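Local coordinates for protein mannan endo-1,4-beta-mannosidase (Mytilus edulis, PDB 2C0H) that hydrolyses the internal beta-1,4-mannosidic linkages of mannans, galactomannans and glucomannans, cutting mannotetraose and longer oligomers but leaving mannobiose and mannotriose intact, at residues Y265-F271 / H299-M303; W226-A230 / N273-F277; S305-E310 / Q333-H339. The protein carries 3 engineered substitutions. All blocks are in the same frame, centred on the assembly; numbering follows the deposited sequence.

Contact 1: residues Y265-F271 / H299-M303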
loop_
_atom_site.group_PDB
_atom_site.type_symbol
_atom_site.label_atom_id
_atom_site.label_comp_id
_atom_site.label_asym_id
_atom_site.label_seq_id
_atom_site.Cartn_x
_atom_site.Cartn_y
_atom_site.Cartn_z
ATOM N N TYR A 265 13.537 -5.992 3.438
ATOM C CA TYR A 265 14.121 -6.441 4.698
ATOM C C TYR A 265 15.394 -7.221 4.399
ATOM O O TYR A 265 15.478 -7.911 3.381
ATOM C CB TYR A 265 13.129 -7.338 5.431
ATOM C CG TYR A 265 11.814 -6.675 5.792
ATOM C CD1 TYR A 265 11.694 -5.888 6.930
ATOM C CD2 TYR A 265 10.680 -6.859 5.015
ATOM C CE1 TYR A 265 10.502 -5.287 7.287
ATOM C CE2 TYR A 265 9.475 -6.272 5.372
ATOM C CZ TYR A 265 9.385 -5.478 6.508
ATOM O OH TYR A 265 8.214 -4.878 6.927
ATOM N N ASP A 266 16.392 -7.102 5.269
ATOM C CA ASP A 266 17.644 -7.829 5.085
ATOM C C ASP A 266 17.479 -9.319 5.406
ATOM O O ASP A 266 16.424 -9.749 5.876
ATOM C CB ASP A 266 18.772 -7.200 5.911
ATOM C CG ASP A 266 18.616 -7.413 7.412
ATOM O OD1 ASP A 266 17.676 -8.092 7.857
ATOM O OD2 ASP A 266 19.444 -6.871 8.167
ATOM N N TRP A 267 18.518 -10.094 5.127
ATOM C CA TRP A 267 18.545 -11.509 5.480
ATOM C C TRP A 267 19.942 -11.824 5.969
ATOM O O TRP A 267 20.903 -11.546 5.272
ATOM C CB TRP A 267 18.199 -12.382 4.282
ATOM C CG TRP A 267 18.251 -13.839 4.618
ATOM C CD1 TRP A 267 19.126 -14.768 4.131
ATOM C CD2 TRP A 267 17.419 -14.522 5.559
ATOM N NE1 TRP A 267 18.875 -15.993 4.699
ATOM C CE2 TRP A 267 17.833 -15.871 5.580
ATOM C CE3 TRP A 267 16.364 -14.125 6.389
ATOM C CZ2 TRP A 267 17.219 -16.828 6.390
ATOM C CZ3 TRP A 267 15.753 -15.077 7.192
ATOM C CH2 TRP A 267 16.185 -16.413 7.188
ATOM N N GLN A 268 20.037 -12.386 7.170
ATOM C CA GLN A 268 21.329 -12.625 7.823
ATOM C C GLN A 268 22.231 -11.380 7.736
ATOM O O GLN A 268 23.409 -11.470 7.364
ATOM C CB GLN A 268 22.013 -13.864 7.226
ATOM C CG GLN A 268 21.126 -15.121 7.202
ATOM C CD GLN A 268 21.797 -16.326 6.551
ATOM O OE1 GLN A 268 22.914 -16.231 6.036
ATOM N NE2 GLN A 268 21.115 -17.466 6.572
ATOM N N ASN A 269 21.646 -10.226 8.069
ATOM C CA ASN A 269 22.332 -8.922 8.130
ATOM C C ASN A 269 22.866 -8.378 6.806
ATOM O O ASN A 269 23.730 -7.518 6.807
ATOM C CB ASN A 269 23.456 -8.931 9.188
ATOM C CG ASN A 269 23.772 -7.534 9.735
ATOM O OD1 ASN A 269 22.887 -6.831 10.227
ATOM N ND2 ASN A 269 25.044 -7.136 9.666
ATOM N N HIS A 270 22.342 -8.848 5.676
ATOM C CA HIS A 270 22.710 -8.271 4.382
ATOM C C HIS A 270 21.469 -8.087 3.522
ATOM O O HIS A 270 20.568 -8.914 3.554
ATOM C CB HIS A 270 23.711 -9.161 3.641
ATOM C CG HIS A 270 25.046 -9.259 4.315
ATOM N ND1 HIS A 270 26.034 -8.312 4.152
ATOM C CD2 HIS A 270 25.557 -10.197 5.146
ATOM C CE1 HIS A 270 27.096 -8.662 4.856
ATOM N NE2 HIS A 270 26.832 -9.802 5.469
ATOM N N PHE A 271 21.422 -6.980 2.786
ATOM C CA PHE A 271 20.401 -6.807 1.749
ATOM C C PHE A 271 20.800 -7.587 0.486
ATOM O O PHE A 271 21.969 -7.617 0.104
ATOM C CB PHE A 271 20.210 -5.325 1.390
ATOM C CG PHE A 271 19.338 -4.547 2.366
ATOM C CD1 PHE A 271 17.990 -4.846 2.520
ATOM C CD2 PHE A 271 19.852 -3.487 3.103
ATOM C CE1 PHE A 271 17.180 -4.124 3.391
ATOM C CE2 PHE A 271 19.043 -2.771 3.976
ATOM C CZ PHE A 271 17.705 -3.094 4.125
ATOM N N HIS A 299 15.949 -4.696 10.685
ATOM C CA HIS A 299 16.233 -5.501 9.501
ATOM C C HIS A 299 16.872 -4.650 8.405
ATOM O O HIS A 299 16.592 -4.828 7.213
ATOM C CB HIS A 299 14.929 -6.155 9.019
ATOM C CG HIS A 299 14.305 -7.038 10.051
ATOM N ND1 HIS A 299 13.364 -6.582 10.947
ATOM C CD2 HIS A 299 14.512 -8.340 10.353
ATOM C CE1 HIS A 299 13.013 -7.567 11.756
ATOM N NE2 HIS A 299 13.697 -8.644 11.417
ATOM N N GLY A 300 17.769 -3.755 8.811
ATOM C CA GLY A 300 18.395 -2.787 7.910
ATOM C C GLY A 300 19.874 -2.954 7.612
ATOM O O GLY A 300 20.519 -2.006 7.161
ATOM N N ALA A 301 20.414 -4.150 7.851
ATOM C CA ALA A 301 21.794 -4.475 7.464
ATOM C C ALA A 301 22.806 -3.484 8.038
ATOM O O ALA A 301 23.773 -3.129 7.374
ATOM C CB ALA A 301 21.914 -4.538 5.947
ATOM N N GLY A 302 22.578 -3.039 9.270
ATOM C CA GLY A 302 23.476 -2.100 9.937
ATOM C C GLY A 302 23.225 -0.621 9.682
ATOM O O GLY A 302 23.867 0.237 10.300
ATOM N N MET A 303 22.287 -0.291 8.793
ATOM C CA MET A 303 21.933 1.108 8.543
ATOM C C MET A 303 21.107 1.675 9.722
ATOM O O MET A 303 20.224 0.984 10.229
ATOM C CB MET A 303 21.086 1.229 7.260
ATOM C CG MET A 303 21.734 0.779 5.969
ATOM S SD MET A 303 20.561 0.954 4.572
ATOM C CE MET A 303 20.663 2.695 4.248
#

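Contact 2: residues W226-A230 / N273-F277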
loop_
_atom_site.group_PDB
_atom_site.type_symbol
_atom_site.label_atom_id
_atom_site.label_comp_id
_atom_site.label_asym_id
_atom_site.label_seq_id
_atom_site.Cartn_x
_atom_site.Cartn_y
_atom_site.Cartn_z
ATOM N N TRP A 226 5.955 -7.353 -2.097
ATOM C CA TRP A 226 6.837 -7.929 -1.071
ATOM C C TRP A 226 8.327 -7.790 -1.344
ATOM O O TRP A 226 9.125 -7.754 -0.402
ATOM C CB TRP A 226 6.449 -9.396 -0.808
ATOM C CG TRP A 226 7.539 -10.419 -0.970
ATOM C CD1 TRP A 226 8.269 -11.022 0.027
ATOM C CD2 TRP A 226 8.007 -10.991 -2.196
ATOM N NE1 TRP A 226 9.154 -11.906 -0.509
ATOM C CE2 TRP A 226 9.021 -11.915 -1.871
ATOM C CE3 TRP A 226 7.674 -10.808 -3.543
ATOM C CZ2 TRP A 226 9.700 -12.649 -2.838
ATOM C CZ3 TRP A 226 8.353 -11.535 -4.503
ATOM C CH2 TRP A 226 9.363 -12.442 -4.149
ATOM N N ASN A 227 8.713 -7.706 -2.612
ATOM C CA ASN A 227 10.127 -7.717 -3.007
ATOM C C ASN A 227 10.271 -7.157 -4.417
ATOM O O ASN A 227 9.405 -7.365 -5.264
ATOM C CB ASN A 227 10.699 -9.141 -2.925
ATOM C CG ASN A 227 12.199 -9.213 -3.199
ATOM O OD1 ASN A 227 12.627 -9.331 -4.339
ATOM N ND2 ASN A 227 12.994 -9.224 -2.138
ATOM N N MET A 228 11.371 -6.458 -4.666
ATOM C CA MET A 228 11.631 -5.886 -5.982
ATOM C C MET A 228 11.647 -6.896 -7.139
ATOM O O MET A 228 11.424 -6.500 -8.288
ATOM C CB MET A 228 12.960 -5.125 -5.942
ATOM C CG MET A 228 13.278 -4.287 -7.146
ATOM S SD MET A 228 12.099 -2.973 -7.509
ATOM C CE MET A 228 12.223 -2.022 -6.028
ATOM N N LYS A 229 11.911 -8.175 -6.874
ATOM C CA LYS A 229 11.866 -9.211 -7.920
ATOM C C LYS A 229 10.539 -9.312 -8.668
ATOM O O LYS A 229 10.513 -9.854 -9.768
ATOM C CB LYS A 229 12.228 -10.588 -7.350
ATOM C CG LYS A 229 13.697 -10.715 -7.034
ATOM C CD LYS A 229 14.044 -12.062 -6.459
ATOM C CE LYS A 229 15.552 -12.195 -6.289
ATOM N NZ LYS A 229 15.925 -13.500 -5.662
ATOM N N ALA A 230 9.470 -8.786 -8.082
ATOM C CA ALA A 230 8.151 -8.775 -8.715
ATOM C C ALA A 230 7.736 -7.377 -9.215
ATOM O O ALA A 230 6.600 -7.186 -9.665
ATOM C CB ALA A 230 7.124 -9.328 -7.745
ATOM N N ASN A 273 20.834 -8.118 -3.662
ATOM C CA ASN A 273 21.143 -7.172 -4.730
ATOM C C ASN A 273 19.907 -6.493 -5.314
ATOM O O ASN A 273 20.021 -5.446 -5.926
ATOM C CB ASN A 273 21.919 -7.846 -5.863
ATOM C CG ASN A 273 22.495 -6.833 -6.864
ATOM O OD1 ASN A 273 23.170 -5.872 -6.482
ATOM N ND2 ASN A 273 22.222 -7.047 -8.143
ATOM N N GLU A 274 18.730 -7.086 -5.133
ATOM C CA GLU A 274 17.491 -6.472 -5.613
ATOM C C GLU A 274 16.971 -5.307 -4.753
ATOM O O GLU A 274 16.088 -4.550 -5.187
ATOM C CB GLU A 274 16.396 -7.544 -5.773
ATOM C CG GLU A 274 15.642 -7.927 -4.507
ATOM C CD GLU A 274 16.409 -8.827 -3.566
ATOM O OE1 GLU A 274 17.476 -9.356 -3.949
ATOM O OE2 GLU A 274 15.924 -9.001 -2.424
ATOM N N SER A 275 17.486 -5.140 -3.534
ATOM C CA SER A 275 16.925 -4.150 -2.611
ATOM C C SER A 275 17.064 -2.692 -3.065
ATOM O O SER A 275 18.128 -2.305 -3.537
ATOM C CB SER A 275 17.574 -4.259 -1.229
ATOM O OG SER A 275 17.125 -3.209 -0.387
ATOM N N PRO A 276 16.000 -1.880 -2.897
ATOM C CA PRO A 276 16.109 -0.442 -3.154
ATOM C C PRO A 276 17.120 0.278 -2.272
ATOM O O PRO A 276 17.492 1.393 -2.596
ATOM C CB PRO A 276 14.697 0.095 -2.909
ATOM C CG PRO A 276 13.953 -0.975 -2.228
ATOM C CD PRO A 276 14.629 -2.261 -2.505
ATOM N N PHE A 277 17.560 -0.328 -1.174
ATOM C CA PHE A 277 18.645 0.286 -0.398
ATOM C C PHE A 277 20.060 0.005 -0.941
ATOM O O PHE A 277 21.044 0.491 -0.366
ATOM C CB PHE A 277 18.532 -0.105 1.087
ATOM C CG PHE A 277 17.356 0.532 1.790
ATOM C CD1 PHE A 277 17.297 1.904 2.022
ATOM C CD2 PHE A 277 16.284 -0.237 2.228
ATOM C CE1 PHE A 277 16.203 2.490 2.647
ATOM C CE2 PHE A 277 15.196 0.351 2.869
ATOM C CZ PHE A 277 15.143 1.710 3.074
#

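Contact 3: residues S305-E310 / Q333-H339. Unlike the reference sequence in segment 333-339: Met337 (reference Ile).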
loop_
_atom_site.group_PDB
_atom_site.type_symbol
_atom_site.label_atom_id
_atom_site.label_comp_id
_atom_site.label_asym_id
_atom_site.label_seq_id
_atom_site.Cartn_x
_atom_site.Cartn_y
_atom_site.Cartn_z
ATOM N N SER A 305 18.129 4.220 11.261
ATOM C CA SER A 305 16.830 4.743 10.758
ATOM C C SER A 305 17.036 6.031 9.968
ATOM O O SER A 305 16.455 6.219 8.903
ATOM C CB SER A 305 15.806 4.970 11.885
ATOM O OG SER A 305 15.372 3.745 12.448
ATOM N N GLU A 306 17.874 6.922 10.485
ATOM C CA GLU A 306 18.199 8.167 9.787
ATOM C C GLU A 306 18.779 7.911 8.385
ATOM O O GLU A 306 18.383 8.580 7.415
ATOM C CB GLU A 306 19.207 8.984 10.607
ATOM C CG GLU A 306 18.682 9.505 11.906
ATOM C CD GLU A 306 19.040 8.626 13.093
ATOM O OE1 GLU A 306 19.086 7.377 12.935
ATOM O OE2 GLU A 306 19.261 9.202 14.187
ATOM N N SER A 307 19.734 6.979 8.280
ATOM C CA SER A 307 20.371 6.637 6.993
ATOM C C SER A 307 19.389 6.035 6.004
ATOM O O SER A 307 19.500 6.293 4.814
ATOM C CB SER A 307 21.533 5.668 7.190
ATOM O OG SER A 307 22.658 6.346 7.776
ATOM N N MET A 308 18.441 5.256 6.503
ATOM C CA MET A 308 17.450 4.625 5.630
ATOM C C MET A 308 16.486 5.704 5.082
ATOM O O MET A 308 16.211 5.736 3.876
ATOM C CB MET A 308 16.720 3.511 6.379
ATOM C CG MET A 308 17.652 2.362 6.812
ATOM S SD MET A 308 16.865 1.024 7.730
ATOM C CE MET A 308 16.417 -0.025 6.372
ATOM N N PHE A 309 15.985 6.589 5.937
ATOM C CA PHE A 309 15.145 7.737 5.471
ATOM C C PHE A 309 15.957 8.620 4.504
ATOM O O PHE A 309 15.448 9.053 3.462
ATOM C CB PHE A 309 14.585 8.546 6.645
ATOM C CG PHE A 309 13.303 7.997 7.218
ATOM C CD1 PHE A 309 12.072 8.428 6.746
ATOM C CD2 PHE A 309 13.324 7.096 8.254
ATOM C CE1 PHE A 309 10.895 7.932 7.262
ATOM C CE2 PHE A 309 12.140 6.622 8.816
ATOM C CZ PHE A 309 10.914 7.042 8.306
ATOM N N GLU A 310 17.229 8.858 4.820
ATOM C CA GLU A 310 18.090 9.659 3.945
ATOM C C GLU A 310 18.278 9.055 2.566
ATOM O O GLU A 310 18.252 9.784 1.561
ATOM C CB GLU A 310 19.470 9.875 4.578
ATOM C CG GLU A 310 20.379 10.838 3.797
ATOM C CD GLU A 310 20.003 12.296 3.954
ATOM O OE1 GLU A 310 19.086 12.607 4.746
ATOM O OE2 GLU A 310 20.634 13.147 3.278
ATOM N N GLN A 333 11.785 4.648 14.847
ATOM C CA GLN A 333 11.028 5.107 13.691
ATOM C C GLN A 333 10.818 6.607 13.700
ATOM O O GLN A 333 11.002 7.285 12.664
ATOM C CB GLN A 333 9.686 4.367 13.626
ATOM C CG GLN A 333 9.800 2.854 13.396
ATOM C CD GLN A 333 8.477 2.146 13.576
ATOM O OE1 GLN A 333 7.553 2.323 12.772
ATOM N NE2 GLN A 333 8.366 1.329 14.620
ATOM N N LEU A 334 10.428 7.145 14.857
ATOM C CA LEU A 334 10.242 8.585 15.041
ATOM C C LEU A 334 11.559 9.358 14.843
ATOM O O LEU A 334 11.570 10.427 14.263
ATOM C CB LEU A 334 9.658 8.874 16.422
ATOM C CG LEU A 334 8.226 8.400 16.689
ATOM C CD1 LEU A 334 7.836 8.645 18.147
ATOM C CD2 LEU A 334 7.237 9.064 15.748
ATOM N N ARG A 335 12.673 8.807 15.311
ATOM C CA ARG A 335 13.972 9.457 15.110
ATOM C C ARG A 335 14.314 9.522 13.610
ATOM O O ARG A 335 14.869 10.501 13.132
ATOM C CB ARG A 335 15.060 8.699 15.886
ATOM C CG ARG A 335 16.277 9.521 16.286
ATOM C CD ARG A 335 17.292 8.638 17.001
ATOM N NE ARG A 335 17.866 7.678 16.063
ATOM C CZ ARG A 335 17.692 6.359 16.080
ATOM N NH1 ARG A 335 17.048 5.760 17.071
ATOM N NH2 ARG A 335 18.247 5.620 15.126
ATOM N N GLY A 336 13.958 8.486 12.858
ATOM C CA GLY A 336 14.155 8.488 11.415
ATOM C C GLY A 336 13.338 9.568 10.740
ATOM O O GLY A 336 13.874 10.332 9.931
ATOM N N MET A 337 12.040 9.637 11.050
ATOM C CA MET A 337 11.141 10.669 10.493
ATOM C C MET A 337 11.653 12.068 10.779
ATOM O O MET A 337 11.642 12.942 9.926
ATOM C CB MET A 337 9.742 10.593 11.107
ATOM C CG MET A 337 8.891 9.499 10.651
ATOM S SD MET A 337 7.371 9.555 11.627
ATOM C CE MET A 337 7.272 7.794 11.941
ATOM N N GLN A 338 12.083 12.276 12.013
ATOM C CA GLN A 338 12.547 13.572 12.473
ATOM C C GLN A 338 13.726 14.100 11.655
ATOM O O GLN A 338 13.889 15.331 11.513
ATOM C CB GLN A 338 12.927 13.416 13.941
ATOM C CG GLN A 338 13.175 14.679 14.691
ATOM C CD GLN A 338 13.505 14.368 16.134
ATOM O OE1 GLN A 338 12.901 14.920 17.056
ATOM N NE2 GLN A 338 14.441 13.446 16.335
ATOM N N HIS A 339 14.537 13.181 11.126
ATOM C CA HIS A 339 15.705 13.536 10.307
ATOM C C HIS A 339 15.299 14.312 9.064
ATOM O O HIS A 339 16.025 15.182 8.607
ATOM C CB HIS A 339 16.524 12.298 9.900
ATOM C CG HIS A 339 17.808 12.639 9.220
ATOM N ND1 HIS A 339 18.823 13.320 9.860
ATOM C CD2 HIS A 339 18.232 12.436 7.950
ATOM C CE1 HIS A 339 19.821 13.508 9.017
ATOM N NE2 HIS A 339 19.492 12.980 7.852
#

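Contact 1: residues Y265-F271 / H299-M303
Asp266 reaches across from 265-271 to the backbone of 299-303 and fastens there twice. Its backbone N donates to His299 O at 3.0 Å, and the side chain then lies along the same stretch of backbone. Asp266 CB passes 3.5 Å from His299 O. A chi1 of 71° sets CG between the aspartate's own backbone N and carbonyl carbon, turned back over the His299-Gly300 peptide. From there OD1 comes beside His299 CA and CB, while Asp266 OD2 goes on to accept from Ala301 N at 2.9 Å. That N-H meets OD2 on its anti side, well out of the carboxylate plane, and the N-H...O angle of 139° makes the bond a bent one. Replacing Asp266 with an alanine would probably leave Ala301 N without its acceptor and the turn from Gly300 to Met303 less firmly placed. Nearby, Tyr265 directs its ring edge toward the face of His299 in an offset T-shaped pair, planes at 87°. Separately, the Phe271 ring packs against the methyl of Ala301, with CD2 to CB at 3.7 Å, and Met303 SD approaches Phe271 CE2 at 4.1 Å in an oblique Met-aromatic contact. Two type I' turns, Trp267-His270 and Gly300-Met303, are thus tied together. These loops, following strands 260-263 and 290-294, belong to the catalytic face of the TIM barrel of this glycoside hydrolase family 5 enzyme; Tyr265, probably a substrate binder, hydrogen-bonds through OH to Glu294, the likely nucleophile.

Contact 2: residues W226-A230 / N273-F277
The amide of Asn227 and the carboxylate of Glu274 meet with their planes 37° apart. Glu274 OE2 lies nearly in the amide plane and takes the hydrogen bond from Asn227 ND2 at 3.0 Å. The motif here is an Asx turn: Asn227 OD1 accepts from Lys229 N at 2.9 Å, so both ends of the amide are used and its rotation is fixed. The approach to Glu274 is almost straight for the N-H, but OE2 is met on its anti side, 32° out of the carboxylate plane. Asn227 CB sits over the centre of one face of the Trp226 indole, a probable substrate-binding ring. The bond from Asn227 to Glu274 joins two loops at the C-terminal ends of neighbouring barrel strands, 221-225 and 260-263. With CG anti to its backbone N (chi1 -175°), Asn227 extends toward Glu274, whose own chain bends at chi2 and crosses it at about a right angle. Lys229 NZ stays 4.7 Å from Glu274 OE1, close enough that the opposite charges probably attract, though too far for a salt bridge. Toward the barrel, buried Met228 packs on Val262 and Met290, and its CB rests 3.3 Å from Glu274 O.

Contact 3: residues S305-E310 / Q333-H339
Glu306, His339 and Phe309 give up the most surface where helix 305-314 crosses helix 330-339, their short segments inclined at 45° with axes 7.9 Å apart. Glu306 turns its carboxylate to Arg335, which grips it side-on: NE holds OE2 at 2.8 Å and NH2 holds OE1 at 2.9 Å. Both oxygens lie close to the guanidinium plane, but the carboxylate is rotated 46° against it; OE1 is met on its syn side, OE2 from above the plane. The bend at Arg335 chi3 (68°) brings NE round to face the acid, and NH2 also donates to Gln297. His339 lays one ring face over Glu306 CB, while its edge points to Glu310, where NE2 makes a weak bond to OE1 at 3.2 Å. The stronger partner of Glu310 is Arg343. On the buried side, Phe309 places a ring face against the backbone of Gly336, with CD2 to C at 3.5 Å, and touches Met337 CG with its CZ; Met337 departs from the reference sequence. A CB on Gly336 would clash with Phe309 CD2, so the helices come this close at Gly336, where no side chain intervenes. The interface is therefore graded: mostly packing toward the barrel strands, where Phe309 meets Ala320 and Thr322, and charged outward, where the two-pronged bond to Arg335 probably steadies the acid in its ionised form.

The contacts touch one another by packing, partly through apolar side chains, beside the catalytic end of the barrel. Contacts 1 and 2, centres about 13 Å apart, share the chain after strand 260-263, and Phe271 CZ of the first lies 3.7 Å from Phe277 CD2 of the second. Met308, on the helix of contact 3, reaches back to contact 1, its CG 3.6 Å from Met303 CB, and the backbone O of Met308 is 3.5 Å from Phe277 CE1 of contact 2. Around the probable active site, the nearest side-chain atoms of Tyr265 and Gln333 lie about 3 and 6 Å from Trp323, and those of Asn227 about 8 Å from Glu163, the likely proton donor.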